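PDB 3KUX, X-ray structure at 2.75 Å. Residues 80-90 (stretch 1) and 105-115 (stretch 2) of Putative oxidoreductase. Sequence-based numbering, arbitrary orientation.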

# COMPACT_ATOMS: atom_id res chain seq x y z
N HIS A 80 -7.46 13.54 -6.75
CA HIS A 80 -6.90 13.48 -5.40
C HIS A 80 -6.57 14.85 -4.81
O HIS A 80 -7.04 15.19 -3.73
CB HIS A 80 -5.66 12.58 -5.37
CG HIS A 80 -5.98 11.12 -5.44
ND1 HIS A 80 -5.05 10.14 -5.15
CD2 HIS A 80 -7.12 10.46 -5.75
CE1 HIS A 80 -5.60 8.95 -5.30
NE2 HIS A 80 -6.86 9.12 -5.66
N PHE A 81 -5.75 15.63 -5.52
CA PHE A 81 -5.31 16.94 -5.01
C PHE A 81 -6.46 17.92 -4.77
O PHE A 81 -6.63 18.41 -3.66
CB PHE A 81 -4.25 17.55 -5.92
CG PHE A 81 -3.73 18.87 -5.43
CD1 PHE A 81 -2.91 18.94 -4.32
CD2 PHE A 81 -4.05 20.05 -6.09
CE1 PHE A 81 -2.43 20.16 -3.86
CE2 PHE A 81 -3.57 21.27 -5.64
CZ PHE A 81 -2.76 21.33 -4.53
N PRO A 82 -7.23 18.23 -5.82
CA PRO A 82 -8.41 19.06 -5.61
C PRO A 82 -9.20 18.60 -4.38
O PRO A 82 -9.29 19.34 -3.40
CB PRO A 82 -9.23 18.82 -6.88
CG PRO A 82 -8.21 18.57 -7.93
CD PRO A 82 -7.05 17.89 -7.25
N LEU A 83 -9.75 17.39 -4.44
CA LEU A 83 -10.55 16.86 -3.35
C LEU A 83 -9.82 16.95 -2.02
O LEU A 83 -10.39 17.38 -1.01
CB LEU A 83 -10.95 15.41 -3.62
CG LEU A 83 -11.80 15.16 -4.88
CD1 LEU A 83 -12.11 13.68 -5.02
CD2 LEU A 83 -13.08 15.98 -4.85
N ALA A 84 -8.55 16.55 -2.01
CA ALA A 84 -7.73 16.64 -0.81
C ALA A 84 -7.70 18.06 -0.26
O ALA A 84 -7.97 18.29 0.91
CB ALA A 84 -6.33 16.13 -1.09
N GLN A 85 -7.36 19.02 -1.12
CA GLN A 85 -7.34 20.42 -0.70
C GLN A 85 -8.69 20.82 -0.12
O GLN A 85 -8.77 21.28 1.02
CB GLN A 85 -6.99 21.34 -1.88
CG GLN A 85 -5.51 21.38 -2.20
CD GLN A 85 -4.74 22.34 -1.31
OE1 GLN A 85 -3.80 21.95 -0.61
NE2 GLN A 85 -5.14 23.61 -1.33
N SER A 86 -9.75 20.65 -0.90
CA SER A 86 -11.09 20.97 -0.44
C SER A 86 -11.33 20.40 0.96
O SER A 86 -11.90 21.07 1.82
CB SER A 86 -12.14 20.44 -1.42
OG SER A 86 -12.07 21.10 -2.67
N ALA A 87 -10.89 19.17 1.16
CA ALA A 87 -11.11 18.47 2.43
C ALA A 87 -10.37 19.12 3.59
O ALA A 87 -10.94 19.35 4.65
CB ALA A 87 -10.72 17.00 2.30
N LEU A 88 -9.09 19.39 3.38
CA LEU A 88 -8.27 20.04 4.40
C LEU A 88 -8.80 21.44 4.68
O LEU A 88 -8.76 21.92 5.81
CB LEU A 88 -6.81 20.11 3.97
CG LEU A 88 -6.06 18.78 3.92
CD1 LEU A 88 -4.67 18.98 3.33
CD2 LEU A 88 -5.97 18.16 5.30
N ALA A 89 -9.29 22.11 3.64
CA ALA A 89 -9.89 23.42 3.79
C ALA A 89 -11.11 23.33 4.70
O ALA A 89 -11.29 24.14 5.60
CB ALA A 89 -10.28 23.99 2.44
N ALA A 90 -11.94 22.32 4.46
CA ALA A 90 -13.13 22.08 5.27
C ALA A 90 -12.77 21.64 6.69
O ALA A 90 -13.65 21.31 7.48
CB ALA A 90 -14.03 21.06 4.60
N SER A 105 4.95 18.41 -6.32
CA SER A 105 4.57 19.75 -5.93
C SER A 105 3.23 19.72 -5.19
O SER A 105 3.05 20.41 -4.18
CB SER A 105 4.49 20.66 -7.17
OG SER A 105 3.76 21.84 -6.91
N GLN A 106 2.31 18.91 -5.69
CA GLN A 106 1.00 18.74 -5.07
C GLN A 106 1.11 18.04 -3.72
O GLN A 106 0.61 18.54 -2.71
CB GLN A 106 0.08 17.91 -5.98
CG GLN A 106 -0.37 18.60 -7.25
CD GLN A 106 -1.28 17.72 -8.10
OE1 GLN A 106 -2.09 18.21 -8.88
NE2 GLN A 106 -1.15 16.41 -7.94
N ALA A 107 1.76 16.88 -3.70
CA ALA A 107 1.90 16.09 -2.48
C ALA A 107 2.41 16.92 -1.32
O ALA A 107 1.83 16.91 -0.23
CB ALA A 107 2.82 14.90 -2.73
N ASN A 108 3.51 17.63 -1.55
CA ASN A 108 4.10 18.49 -0.53
C ASN A 108 3.17 19.61 -0.08
O ASN A 108 3.13 19.97 1.10
CB ASN A 108 5.42 19.06 -1.03
CG ASN A 108 6.53 18.03 -1.05
OD1 ASN A 108 6.97 17.55 0.00
ND2 ASN A 108 6.98 17.66 -2.24
N ALA A 109 2.42 20.16 -1.03
CA ALA A 109 1.45 21.20 -0.71
C ALA A 109 0.45 20.69 0.32
O ALA A 109 0.19 21.36 1.33
CB ALA A 109 0.72 21.65 -1.98
N LEU A 110 -0.09 19.50 0.08
CA LEU A 110 -1.00 18.86 1.03
C LEU A 110 -0.32 18.60 2.37
O LEU A 110 -0.91 18.82 3.43
CB LEU A 110 -1.54 17.56 0.45
CG LEU A 110 -2.36 17.66 -0.83
CD1 LEU A 110 -2.73 16.27 -1.33
CD2 LEU A 110 -3.60 18.51 -0.60
N LYS A 111 0.91 18.11 2.31
CA LYS A 111 1.72 17.86 3.50
C LYS A 111 1.84 19.11 4.36
O LYS A 111 1.82 19.03 5.60
CB LYS A 111 3.10 17.35 3.09
CG LYS A 111 4.19 17.48 4.15
CD LYS A 111 3.93 16.55 5.33
CE LYS A 111 5.01 16.69 6.40
NZ LYS A 111 4.90 17.96 7.17
N GLU A 112 1.95 20.27 3.72
CA GLU A 112 2.08 21.54 4.42
C GLU A 112 0.72 22.08 4.86
O GLU A 112 0.52 22.41 6.03
CB GLU A 112 2.76 22.58 3.53
CG GLU A 112 4.19 22.24 3.14
CD GLU A 112 4.77 23.26 2.17
OE1 GLU A 112 4.20 24.36 2.06
OE2 GLU A 112 5.79 22.95 1.52
N HIS A 113 -0.20 22.18 3.91
CA HIS A 113 -1.54 22.68 4.20
C HIS A 113 -2.16 21.89 5.35
O HIS A 113 -2.80 22.46 6.23
CB HIS A 113 -2.39 22.60 2.93
CG HIS A 113 -3.83 22.95 3.14
ND1 HIS A 113 -4.80 22.69 2.19
CD2 HIS A 113 -4.47 23.52 4.19
CE1 HIS A 113 -5.97 23.11 2.64
NE2 HIS A 113 -5.80 23.61 3.85
N ALA A 114 -1.94 20.57 5.35
CA ALA A 114 -2.48 19.70 6.38
C ALA A 114 -1.73 19.86 7.70
O ALA A 114 -2.27 19.58 8.77
CB ALA A 114 -2.44 18.25 5.93
N ASP A 115 -0.48 20.30 7.62
CA ASP A 115 0.33 20.43 8.81
C ASP A 115 0.07 21.77 9.51
O ASP A 115 0.13 21.86 10.73
CB ASP A 115 1.81 20.29 8.46
CG ASP A 115 2.60 19.57 9.54
OD1 ASP A 115 2.52 20.00 10.71
OD2 ASP A 115 3.29 18.59 9.21

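Residues 80-89 form a helix that runs beside residues 105-115, part of a longer helix, in nearly the same direction, their axes 7° apart and 9.9 Å from each other at closest approach. The register follows from this alignment: Phe-81 lies across from Gln-106, Gln-85 from Leu-110 and Leu-88 from Ala-114, with CA-CA distances of 6.6, 6.8 and 6.1 Å. Together the two stretches bury 498 Å² of surface, and no backbone hydrogen bond crosses between them; the contact is made largely by side chains.

Along the second helix, Ser-105 stays clear of the partner, and the first contact comes from Gln-106. Its aliphatic portion lies against Phe-81, with CG of Gln-106 over one face of the ring, 4.0 Å from the centroid and 17° off the normal, a CH-pi arrangement in which a polar residue contributes its methylene groups to the packing. Ala-107 points away and Asn-108 is out of reach, so the next contact falls one helical turn later in the pair Ala-109 and Leu-110. The methyl of Ala-109 meets the edge of the same ring, its CB 4.0 Å from CE1 of Phe-81.

Leu-110 is the knob of the interface. Although its CA-to-CB bond points sideways, the m,t rotamer brings the end of the side chain nearer to the first helix, where it sits among Phe-81, Ala-84, Gln-85 and Leu-88. CG of Leu-110 lies 3.8 Å from CD1 of Phe-81, and CD1 of Leu-110 packs 3.6 Å from CB of Ala-84, an apolar contact. CD2 of Leu-110 also approaches CD1 of Leu-88, at 4.1 Å.

Lys-111 points away from the interface and instead forms a salt bridge within its own helix, its NZ 2.7 Å from OD2 of Asp-115. Glu-112 likewise makes no contact with the first stretch.

His-113 combines polar and apolar contacts. Its ND1 donates a hydrogen bond to OE1 of Gln-85 (3.1 Å, with an N-H...O angle of 158°), the single hydrogen bond between the stretches. The acceptor lies near the plane of the imidazole, as a bond along the in-plane N-H requires, which leaves the faces of the ring available to carbon: CB of Leu-88 sits over one of them, 3.7 Å from the centroid of the His-113 ring. Ala-114 then closes the contact, its CB packing 3.5 Å from CD1 of Leu-88, so that Leu-88 touches Leu-110, His-113 and Ala-114 alike.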